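Local coordinates for fatty acid binding protein (Schistosoma mansoni, PDB 1VYG) that binds long-chain fatty acids such as arachidonic and oleic acid inside a beta-barrel and may take part in their transport, at residues L7-L12 with T41-M46; K11-H16 with N130-S135; P101-V106 with V120-V125. One frame throughout, in Å; residues are numbered along the deposited sequence.

Contact 1 (L7-L12 with T41-M46)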
loop_
_atom_site.group_PDB
_atom_site.type_symbol
_atom_site.label_atom_id
_atom_site.label_comp_id
_atom_site.label_asym_id
_atom_site.label_seq_id
_atom_site.Cartn_x
_atom_site.Cartn_y
_atom_site.Cartn_z
ATOM N N LEU A 7 6.581 10.728 5.546
ATOM C CA LEU A 7 6.459 11.885 4.669
ATOM C C LEU A 7 7.498 11.885 3.559
ATOM O O LEU A 7 8.619 11.416 3.737
ATOM C CB LEU A 7 6.574 13.179 5.469
ATOM C CG LEU A 7 5.291 13.681 6.139
ATOM C CD1 LEU A 7 4.157 12.652 6.237
ATOM C CD2 LEU A 7 5.647 14.212 7.509
ATOM N N GLY A 8 7.099 12.417 2.410
ATOM C CA GLY A 8 7.936 12.417 1.234
ATOM C C GLY A 8 7.530 11.381 0.208
ATOM O O GLY A 8 6.450 10.820 0.273
ATOM N N LYS A 9 8.423 11.151 -0.750
ATOM C CA LYS A 9 8.163 10.245 -1.851
ATOM C C LYS A 9 9.023 9.003 -1.733
ATOM O O LYS A 9 10.034 8.988 -1.031
ATOM C CB LYS A 9 8.412 10.922 -3.200
ATOM C CG LYS A 9 7.863 12.350 -3.317
ATOM C CD LYS A 9 6.923 12.535 -4.494
ATOM C CE LYS A 9 7.652 12.543 -5.784
ATOM N NZ LYS A 9 8.079 11.155 -6.048
ATOM N N TRP A 10 8.599 7.975 -2.456
ATOM C CA TRP A 10 9.134 6.632 -2.340
ATOM C C TRP A 10 8.912 5.930 -3.657
ATOM O O TRP A 10 7.831 5.987 -4.195
ATOM C CB TRP A 10 8.389 5.851 -1.253
ATOM C CG TRP A 10 8.431 6.434 0.131
ATOM C CD1 TRP A 10 7.505 7.266 0.705
ATOM C CD2 TRP A 10 9.426 6.205 1.129
ATOM N NE1 TRP A 10 7.871 7.565 1.988
ATOM C CE2 TRP A 10 9.048 6.936 2.273
ATOM C CE3 TRP A 10 10.601 5.452 1.175
ATOM C CZ2 TRP A 10 9.788 6.933 3.432
ATOM C CZ3 TRP A 10 11.337 5.449 2.340
ATOM C CH2 TRP A 10 10.928 6.184 3.452
ATOM N N LYS A 11 9.938 5.274 -4.184
ATOM C CA LYS A 11 9.813 4.508 -5.426
ATOM C C LYS A 11 10.036 3.055 -5.075
ATOM O O LYS A 11 10.934 2.749 -4.307
ATOM C CB LYS A 11 10.843 4.961 -6.456
ATOM C CG LYS A 11 10.718 4.275 -7.855
ATOM C CD LYS A 11 10.446 5.300 -8.974
ATOM C CE LYS A 11 10.966 4.864 -10.342
ATOM N NZ LYS A 11 11.844 5.915 -10.978
ATOM N N LEU A 12 9.208 2.169 -5.625
ATOM C CA LEU A 12 9.425 0.732 -5.515
ATOM C C LEU A 12 10.773 0.372 -6.114
ATOM O O LEU A 12 11.140 0.895 -7.157
ATOM C CB LEU A 12 8.318 -0.030 -6.245
ATOM C CG LEU A 12 8.357 -1.554 -6.221
ATOM C CD1 LEU A 12 7.907 -2.099 -4.907
ATOM C CD2 LEU A 12 7.486 -2.076 -7.312
ATOM N N THR A 41 5.414 5.015 -7.473
ATOM C CA THR A 41 6.001 5.997 -6.610
ATOM C C THR A 41 4.899 6.439 -5.697
ATOM O O THR A 41 3.945 7.051 -6.136
ATOM C CB THR A 41 6.540 7.167 -7.445
ATOM O OG1 THR A 41 7.641 6.705 -8.237
ATOM C CG2 THR A 41 7.176 8.254 -6.588
ATOM N N VAL A 42 5.008 6.104 -4.421
ATOM C CA VAL A 42 4.022 6.559 -3.458
ATOM C C VAL A 42 4.562 7.741 -2.653
ATOM O O VAL A 42 5.730 7.826 -2.333
ATOM C CB VAL A 42 3.455 5.412 -2.571
ATOM C CG1 VAL A 42 3.604 4.064 -3.264
ATOM C CG2 VAL A 42 4.096 5.362 -1.223
ATOM N N THR A 43 3.665 8.664 -2.373
ATOM C CA THR A 43 3.960 9.886 -1.683
ATOM C C THR A 43 3.064 9.873 -0.478
ATOM O O THR A 43 1.913 9.516 -0.583
ATOM C CB THR A 43 3.603 11.052 -2.626
ATOM O OG1 THR A 43 4.275 10.885 -3.886
ATOM C CG2 THR A 43 4.095 12.393 -2.098
ATOM N N PHE A 44 3.584 10.205 0.682
ATOM C CA PHE A 44 2.741 10.472 1.828
ATOM C C PHE A 44 2.845 11.949 2.193
ATOM O O PHE A 44 3.898 12.548 2.035
ATOM C CB PHE A 44 3.155 9.632 3.030
ATOM C CG PHE A 44 3.135 8.152 2.785
ATOM C CD1 PHE A 44 4.234 7.512 2.266
ATOM C CD2 PHE A 44 2.026 7.396 3.120
ATOM C CE1 PHE A 44 4.215 6.155 2.050
ATOM C CE2 PHE A 44 2.006 6.027 2.910
ATOM C CZ PHE A 44 3.091 5.409 2.368
ATOM N N THR A 45 1.737 12.519 2.658
ATOM C CA THR A 45 1.717 13.801 3.358
ATOM C C THR A 45 0.763 13.689 4.538
ATOM O O THR A 45 -0.297 13.059 4.445
ATOM C CB THR A 45 1.258 14.981 2.449
ATOM O OG1 THR A 45 -0.054 14.733 1.933
ATOM C CG2 THR A 45 2.133 15.111 1.220
ATOM N N MET A 46 1.158 14.291 5.652
ATOM C CA MET A 46 0.277 14.400 6.806
ATOM C C MET A 46 -0.317 15.811 6.753
ATOM O O MET A 46 0.418 16.804 6.606
ATOM C CB MET A 46 1.036 14.167 8.121
ATOM C CG MET A 46 0.809 12.788 8.760
ATOM S SD MET A 46 -0.888 12.543 9.334
ATOM C CE MET A 46 -0.617 11.754 10.881
#
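The indole of Trp10 and the ring of Phe44 meet obliquely; the planes of the five-membered ring of Trp10 and of the Phe44 ring stand 76° apart. Trp10 CD1 lies in the plane of the Phe44 ring, at its edge, 3.6 Å from Phe44 CD1. Val42 O sits at the edge of the indole, also in plane. Trp10 and Phe44 point to the same face of the sheet, and their nearly equal first torsions (chi1 -59° and -58°), with each CG beside its backbone N, tilt both rings in a similar way. The pyrrole nitrogen of Trp10 is bonded to Phe6 O, and Phe6 also packs edge-to-face on Phe44. Met116 touches Trp10, Val42 and Phe44 from strand 115-122.

The backbones run antiparallel. Gly8 and Phe44 form a hydrogen-bonded pair: Phe44 N to Gly8 O is 3.0 Å, and Gly8 N to Phe44 O is 3.2 Å. Trp10 and Val42 pair likewise, but both bonds are bent and weak. On the other face, the Lys9 chain lies alongside Thr43, with Lys9 CD 3.2 Å from Thr43 OG1. It then bends back, and Lys9 NZ comes to 3.1 Å from Thr41 CG2. Leu7 CD1 rests 3.9 Å from Met46 CB.

Strands 8-16 and 41-47 are neighbours in the antiparallel barrel of the fatty-acid binding proteins. Trp10, Val42 and Phe44 lie on the inner face, Lys9, Thr41 and Thr43 on the outer.

Contact 2 (K11-H16 with N130-S135). With ACD (arachidonic acid), chain B.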
loop_
_atom_site.group_PDB
_atom_site.type_symbol
_atom_site.label_atom_id
_atom_site.label_comp_id
_atom_site.label_asym_id
_atom_site.label_seq_id
_atom_site.Cartn_x
_atom_site.Cartn_y
_atom_site.Cartn_z
ATOM N N LYS A 11 9.938 5.274 -4.184
ATOM C CA LYS A 11 9.813 4.508 -5.426
ATOM C C LYS A 11 10.036 3.055 -5.075
ATOM O O LYS A 11 10.934 2.749 -4.307
ATOM C CB LYS A 11 10.843 4.961 -6.456
ATOM C CG LYS A 11 10.718 4.275 -7.855
ATOM C CD LYS A 11 10.446 5.300 -8.974
ATOM C CE LYS A 11 10.966 4.864 -10.342
ATOM N NZ LYS A 11 11.844 5.915 -10.978
ATOM N N LEU A 12 9.208 2.169 -5.625
ATOM C CA LEU A 12 9.425 0.732 -5.515
ATOM C C LEU A 12 10.773 0.372 -6.114
ATOM O O LEU A 12 11.140 0.895 -7.157
ATOM C CB LEU A 12 8.318 -0.030 -6.245
ATOM C CG LEU A 12 8.357 -1.554 -6.221
ATOM C CD1 LEU A 12 7.907 -2.099 -4.907
ATOM C CD2 LEU A 12 7.486 -2.076 -7.312
ATOM N N SER A 13 11.515 -0.496 -5.428
ATOM C CA SER A 13 12.783 -0.996 -5.918
ATOM C C SER A 13 12.800 -2.498 -5.989
ATOM O O SER A 13 13.392 -3.056 -6.903
ATOM C CB SER A 13 13.942 -0.515 -5.046
ATOM O OG SER A 13 13.719 -0.802 -3.685
ATOM N N GLU A 14 12.197 -3.174 -5.023
ATOM C CA GLU A 14 12.067 -4.632 -5.116
ATOM C C GLU A 14 10.733 -5.150 -4.622
ATOM O O GLU A 14 10.136 -4.614 -3.704
ATOM C CB GLU A 14 13.176 -5.352 -4.370
ATOM C CG GLU A 14 14.212 -4.442 -3.768
ATOM C CD GLU A 14 15.044 -5.157 -2.745
ATOM O OE1 GLU A 14 15.328 -4.547 -1.680
ATOM O OE2 GLU A 14 15.405 -6.333 -3.034
ATOM N N SER A 15 10.299 -6.224 -5.256
ATOM C CA SER A 15 9.051 -6.866 -4.933
ATOM C C SER A 15 9.302 -8.370 -4.894
ATOM O O SER A 15 9.798 -8.923 -5.853
ATOM C CB SER A 15 8.023 -6.521 -6.002
ATOM O OG SER A 15 6.797 -7.204 -5.774
ATOM N N HIS A 16 8.971 -9.022 -3.793
ATOM C CA HIS A 16 9.156 -10.460 -3.684
ATOM C C HIS A 16 7.827 -11.130 -3.355
ATOM O O HIS A 16 7.132 -10.741 -2.417
ATOM C CB HIS A 16 10.208 -10.774 -2.610
ATOM C CG HIS A 16 10.545 -12.232 -2.475
ATOM N ND1 HIS A 16 11.806 -12.673 -2.141
ATOM C CD2 HIS A 16 9.789 -13.346 -2.608
ATOM C CE1 HIS A 16 11.810 -13.992 -2.075
ATOM N NE2 HIS A 16 10.596 -14.424 -2.354
ATOM N N ASN A 130 9.787 -3.432 -1.189
ATOM C CA ASN A 130 10.628 -2.374 -0.694
ATOM C C ASN A 130 10.592 -1.143 -1.580
ATOM O O ASN A 130 10.609 -1.238 -2.788
ATOM C CB ASN A 130 12.024 -2.890 -0.548
ATOM C CG ASN A 130 12.154 -3.817 0.609
ATOM O OD1 ASN A 130 12.832 -4.832 0.530
ATOM N ND2 ASN A 130 11.504 -3.479 1.705
ATOM N N TYR A 131 10.487 0.015 -0.943
ATOM C CA TYR A 131 10.544 1.289 -1.602
ATOM C C TYR A 131 11.803 2.032 -1.118
ATOM O O TYR A 131 12.063 2.105 0.060
ATOM C CB TYR A 131 9.270 2.084 -1.287
ATOM C CG TYR A 131 8.022 1.573 -1.994
ATOM C CD1 TYR A 131 7.494 2.253 -3.076
ATOM C CD2 TYR A 131 7.365 0.418 -1.571
ATOM C CE1 TYR A 131 6.354 1.812 -3.724
ATOM C CE2 TYR A 131 6.225 -0.033 -2.212
ATOM C CZ TYR A 131 5.733 0.668 -3.297
ATOM O OH TYR A 131 4.620 0.255 -3.963
ATOM N N LYS A 132 12.603 2.542 -2.050
ATOM C CA LYS A 132 13.695 3.444 -1.725
ATOM C C LYS A 132 13.142 4.869 -1.699
ATOM O O LYS A 132 12.425 5.300 -2.598
ATOM C CB LYS A 132 14.835 3.343 -2.740
ATOM C CG LYS A 132 15.623 2.038 -2.688
ATOM C CD LYS A 132 16.885 2.092 -3.606
ATOM C CE LYS A 132 18.031 2.891 -2.946
ATOM N NZ LYS A 132 19.231 3.039 -3.831
ATOM N N ARG A 133 13.511 5.587 -0.654
ATOM C CA ARG A 133 13.127 6.964 -0.444
ATOM C C ARG A 133 13.680 7.817 -1.579
ATOM O O ARG A 133 14.822 7.649 -1.970
ATOM C CB ARG A 133 13.736 7.387 0.880
ATOM C CG ARG A 133 13.319 8.695 1.413
ATOM C CD ARG A 133 13.687 8.845 2.867
ATOM N NE ARG A 133 12.608 9.545 3.538
ATOM C CZ ARG A 133 12.172 9.294 4.761
ATOM N NH1 ARG A 133 11.160 10.012 5.223
ATOM N NH2 ARG A 133 12.720 8.348 5.524
ATOM N N LEU A 134 12.868 8.707 -2.124
ATOM C CA LEU A 134 13.333 9.615 -3.171
ATOM C C LEU A 134 13.835 10.929 -2.571
ATOM O O LEU A 134 13.163 11.523 -1.716
ATOM C CB LEU A 134 12.234 9.883 -4.184
ATOM C CG LEU A 134 11.790 8.631 -4.933
ATOM C CD1 LEU A 134 10.717 8.998 -5.933
ATOM C CD2 LEU A 134 12.966 7.940 -5.625
ATOM N N SER A 135 15.028 11.336 -3.022
ATOM C CA SER A 135 15.693 12.596 -2.657
ATOM C C SER A 135 16.166 12.605 -1.212
ATOM O O SER A 135 17.271 12.137 -0.922
ATOM C CB SER A 135 14.811 13.820 -2.949
ATOM O OG SER A 135 15.083 14.323 -4.244
HETATM C C1 ACD B . 2.193 -1.117 -2.083
HETATM C C2 ACD B . 1.359 -2.305 -1.689
HETATM C C3 ACD B . 0.005 -2.190 -2.385
HETATM C C4 ACD B . -0.502 -3.588 -2.749
HETATM C C5 ACD B . -1.718 -3.968 -1.912
HETATM C C6 ACD B . -2.487 -4.984 -2.335
HETATM C C7 ACD B . -2.151 -5.749 -3.600
HETATM C C8 ACD B . -3.434 -5.839 -4.336
HETATM C C9 ACD B . -3.623 -5.607 -5.632
HETATM C C10 ACD B . -2.586 -5.206 -6.634
HETATM C C11 ACD B . -3.203 -5.603 -7.949
HETATM C C12 ACD B . -2.637 -5.370 -9.119
HETATM C C13 ACD B . -1.326 -4.662 -9.226
HETATM C C14 ACD B . -1.482 -3.484 -10.174
HETATM C C15 ACD B . -0.639 -2.445 -10.170
HETATM C C16 ACD B . 0.572 -2.367 -9.252
HETATM C C17 ACD B . 0.443 -1.209 -8.277
HETATM C C18 ACD B . 0.285 0.111 -9.027
HETATM C C19 ACD B . -1.069 0.711 -8.676
HETATM C C20 ACD B . -1.360 2.009 -9.433
HETATM O O1 ACD B . 1.885 0.036 -1.767
HETATM O O2 ACD B . 3.274 -1.363 -2.812
#
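With chi1 -73°, Tyr131 CG stands beside the backbone N and the ring lies against Leu12, whose CG extends away from its own N (chi1 -179°). The two side chains meet obliquely on the inner face. Leu12 CB lies over the face of the phenol ring, 4.0 Å from its centroid, in a CH-pi contact. Leu12 CA covers the same ring nearer its rim. The ring edge is turned to the ligand: O2 of arachidonic acid lies in the ring plane, and Tyr131 OH donates a hydrogen bond to it. That bond is modelled very short, so its exact length is doubtful. Arg109 and Arg129 also bond the fatty acid, and Asn130 is part of the same binding site.

A classic beta bulge interrupts the pairing. Ser13 and Glu14 both face Asn130, and the register shifts by one residue. Asn130 O accepts Ser13 N at 2.9 Å in a nearly straight bond. It also takes Ser13 OG at 3.3 Å, from above the carbonyl plane, and a weak bond from Glu14 N. Asn130 N returns a bond to Glu14 O at 2.8 Å. Before the bulge, Lys11 and Lys132 form a hydrogen-bonded pair. Lys11 CB packs 3.8 Å from Leu134 CD2, and Ser13 OG lies 3.6 Å from Lys132 CG.

The contact joins the first and last strands of the barrel. Strand 41-47 flanks 8-16 on its other side. Strand 115-122 flanks 125-133, and its Met116 and Thr118 also pack on Tyr131.

Contact 3 (P101-V106 with V120-V125). With ACD (arachidonic acid), chain B.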
loop_
_atom_site.group_PDB
_atom_site.type_symbol
_atom_site.label_atom_id
_atom_site.label_comp_id
_atom_site.label_asym_id
_atom_site.label_seq_id
_atom_site.Cartn_x
_atom_site.Cartn_y
_atom_site.Cartn_z
ATOM N N PRO A 101 -15.211 -8.828 -0.229
ATOM C CA PRO A 101 -15.976 -10.001 0.221
ATOM C C PRO A 101 -15.327 -11.354 -0.075
ATOM O O PRO A 101 -15.705 -12.347 0.567
ATOM C CB PRO A 101 -17.329 -9.848 -0.508
ATOM C CG PRO A 101 -17.262 -8.482 -1.230
ATOM C CD PRO A 101 -15.808 -8.214 -1.431
ATOM N N LYS A 102 -14.402 -11.412 -1.029
ATOM C CA LYS A 102 -13.604 -12.619 -1.247
ATOM C C LYS A 102 -12.374 -12.761 -0.299
ATOM O O LYS A 102 -12.037 -13.868 0.118
ATOM C CB LYS A 102 -13.176 -12.701 -2.714
ATOM C CG LYS A 102 -14.339 -12.755 -3.708
ATOM C CD LYS A 102 -13.901 -13.372 -5.062
ATOM C CE LYS A 102 -13.874 -12.355 -6.199
ATOM N NZ LYS A 102 -13.637 -13.004 -7.520
ATOM N N ASN A 103 -11.739 -11.647 0.064
ATOM C CA ASN A 103 -10.467 -11.673 0.772
ATOM C C ASN A 103 -10.267 -10.447 1.621
ATOM O O ASN A 103 -10.896 -9.433 1.393
ATOM C CB ASN A 103 -9.311 -11.708 -0.227
ATOM C CG ASN A 103 -9.040 -13.080 -0.759
ATOM O OD1 ASN A 103 -8.616 -13.968 -0.021
ATOM N ND2 ASN A 103 -9.275 -13.265 -2.055
ATOM N N THR A 104 -9.346 -10.543 2.572
ATOM C CA THR A 104 -8.867 -9.406 3.352
ATOM C C THR A 104 -7.360 -9.260 3.149
ATOM O O THR A 104 -6.613 -10.173 3.477
ATOM C CB THR A 104 -9.177 -9.646 4.853
ATOM O OG1 THR A 104 -10.588 -9.550 5.067
ATOM C CG2 THR A 104 -8.589 -8.544 5.757
ATOM N N THR A 105 -6.927 -8.127 2.594
ATOM C CA THR A 105 -5.500 -7.809 2.431
ATOM C C THR A 105 -5.011 -6.893 3.550
ATOM O O THR A 105 -5.553 -5.836 3.749
ATOM C CB THR A 105 -5.233 -7.123 1.075
ATOM O OG1 THR A 105 -5.779 -7.892 0.000
ATOM C CG2 THR A 105 -3.730 -7.072 0.752
ATOM N N VAL A 106 -3.988 -7.322 4.276
ATOM C CA VAL A 106 -3.318 -6.500 5.270
ATOM C C VAL A 106 -1.991 -6.010 4.711
ATOM O O VAL A 106 -1.172 -6.807 4.234
ATOM C CB VAL A 106 -3.004 -7.307 6.530
ATOM C CG1 VAL A 106 -2.267 -6.415 7.572
ATOM C CG2 VAL A 106 -4.287 -7.894 7.108
ATOM N N VAL A 120 2.656 -7.375 2.285
ATOM C CA VAL A 120 1.263 -7.566 1.900
ATOM C C VAL A 120 0.834 -9.019 2.131
ATOM O O VAL A 120 1.453 -9.939 1.645
ATOM C CB VAL A 120 1.000 -7.133 0.453
ATOM C CG1 VAL A 120 -0.483 -7.061 0.204
ATOM C CG2 VAL A 120 1.634 -5.771 0.183
ATOM N N THR A 121 -0.242 -9.201 2.886
ATOM C CA THR A 121 -0.654 -10.518 3.340
ATOM C C THR A 121 -2.128 -10.762 3.019
ATOM O O THR A 121 -2.999 -9.994 3.416
ATOM C CB THR A 121 -0.392 -10.656 4.854
ATOM O OG1 THR A 121 0.902 -10.129 5.167
ATOM C CG2 THR A 121 -0.282 -12.121 5.257
ATOM N N VAL A 122 -2.382 -11.807 2.246
ATOM C CA VAL A 122 -3.722 -12.303 2.046
ATOM C C VAL A 122 -3.759 -13.724 2.579
ATOM O O VAL A 122 -3.234 -14.651 1.966
ATOM C CB VAL A 122 -4.126 -12.276 0.566
ATOM C CG1 VAL A 122 -5.616 -12.673 0.419
ATOM C CG2 VAL A 122 -3.861 -10.891 -0.025
ATOM N N GLY A 123 -4.372 -13.876 3.744
ATOM C CA GLY A 123 -4.387 -15.135 4.447
ATOM C C GLY A 123 -2.981 -15.545 4.813
ATOM O O GLY A 123 -2.286 -14.840 5.544
ATOM N N ASP A 124 -2.571 -16.684 4.271
ATOM C CA ASP A 124 -1.263 -17.271 4.547
ATOM C C ASP A 124 -0.197 -16.860 3.524
ATOM O O ASP A 124 0.947 -17.266 3.655
ATOM C CB ASP A 124 -1.391 -18.794 4.532
ATOM C CG ASP A 124 -1.877 -19.317 3.176
ATOM O OD1 ASP A 124 -1.704 -20.530 2.886
ATOM O OD2 ASP A 124 -2.448 -18.571 2.339
ATOM N N VAL A 125 -0.583 -16.093 2.502
ATOM C CA VAL A 125 0.348 -15.628 1.474
ATOM C C VAL A 125 0.892 -14.231 1.829
ATOM O O VAL A 125 0.181 -13.392 2.381
ATOM C CB VAL A 125 -0.315 -15.594 0.067
ATOM C CG1 VAL A 125 0.713 -15.344 -1.017
ATOM C CG2 VAL A 125 -1.054 -16.906 -0.224
HETATM C C1 ACD B . 2.193 -1.117 -2.083
HETATM C C2 ACD B . 1.359 -2.305 -1.689
HETATM C C3 ACD B . 0.005 -2.190 -2.385
HETATM C C4 ACD B . -0.502 -3.588 -2.749
HETATM C C5 ACD B . -1.718 -3.968 -1.912
HETATM C C6 ACD B . -2.487 -4.984 -2.335
HETATM C C7 ACD B . -2.151 -5.749 -3.600
HETATM C C8 ACD B . -3.434 -5.839 -4.336
HETATM C C9 ACD B . -3.623 -5.607 -5.632
HETATM C C10 ACD B . -2.586 -5.206 -6.634
HETATM C C11 ACD B . -3.203 -5.603 -7.949
HETATM C C12 ACD B . -2.637 -5.370 -9.119
HETATM C C13 ACD B . -1.326 -4.662 -9.226
HETATM C C14 ACD B . -1.482 -3.484 -10.174
HETATM C C15 ACD B . -0.639 -2.445 -10.170
HETATM C C16 ACD B . 0.572 -2.367 -9.252
HETATM C C17 ACD B . 0.443 -1.209 -8.277
HETATM C C18 ACD B . 0.285 0.111 -9.027
HETATM C C19 ACD B . -1.069 0.711 -8.676
HETATM C C20 ACD B . -1.360 2.009 -9.433
HETATM O O1 ACD B . 1.885 0.036 -1.767
HETATM O O2 ACD B . 3.274 -1.363 -2.812
HETATM O O HOH W 1 1.257 -7.548 6.045
#
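Strands 104-106 and 120-122 run antiparallel, their axes 4.8 Å apart at closest approach. Val106 and Thr121 form a hydrogen-bonded pair: Val106 N to Thr121 O is 3.0 Å, and Thr121 N to Val106 O is 2.9 Å. Val106 O also accepts a bond from a water, which is bonded to Thr121 OG1 as well. A type II' turn from Val122 to Val125 ends the second strand, with Gly123 at positive phi.

On the inner face, Thr105 touches two valines. With OG1 beside the backbone N (chi1 -52°), the methyl extends away from that N and reaches Val120. Thr105 CG2 meets Val120 CG1 at 3.3 Å, and Thr105 OG1 is 3.6 Å from Val122 CG2. The other branch of Val122 turns to the loop, where Val122 CG1 is 3.3 Å from Asn103 OD1. Leu25 touches Asn103, Thr105 and Val122. Val120 CG1 and Thr105 CG2 also reach the chain of arachidonic acid, Val120 CG1 lying 3.8 Å from its C6.

These are the open ends of the beta hairpin 104-112/115-122. Here the hairpin lines the lipid cavity of the fatty-acid binding barrel.

The three contacts are parts of one antiparallel barrel wall. Contacts 1 and 2 touch, their centres about 10 Å apart. They share Lys11 and Leu12 because strand 8-16 has 41-47 on one flank and 125-133 on the other. Val42 CG1 of contact 1 packs 3.6 Å from Tyr131 CE1 of contact 2, one of the residues that bond the carboxylate. Contact 3 is separate, its centre about 22 Å from that of contact 2, but strand 115-122 is next to 125-133 in the sheet. The fatty acid connects the two: contact 2 meets its head group, and contact 3 meets its chain near C6. Contacts 1 and 3 lie on opposite sides of the chain's centre.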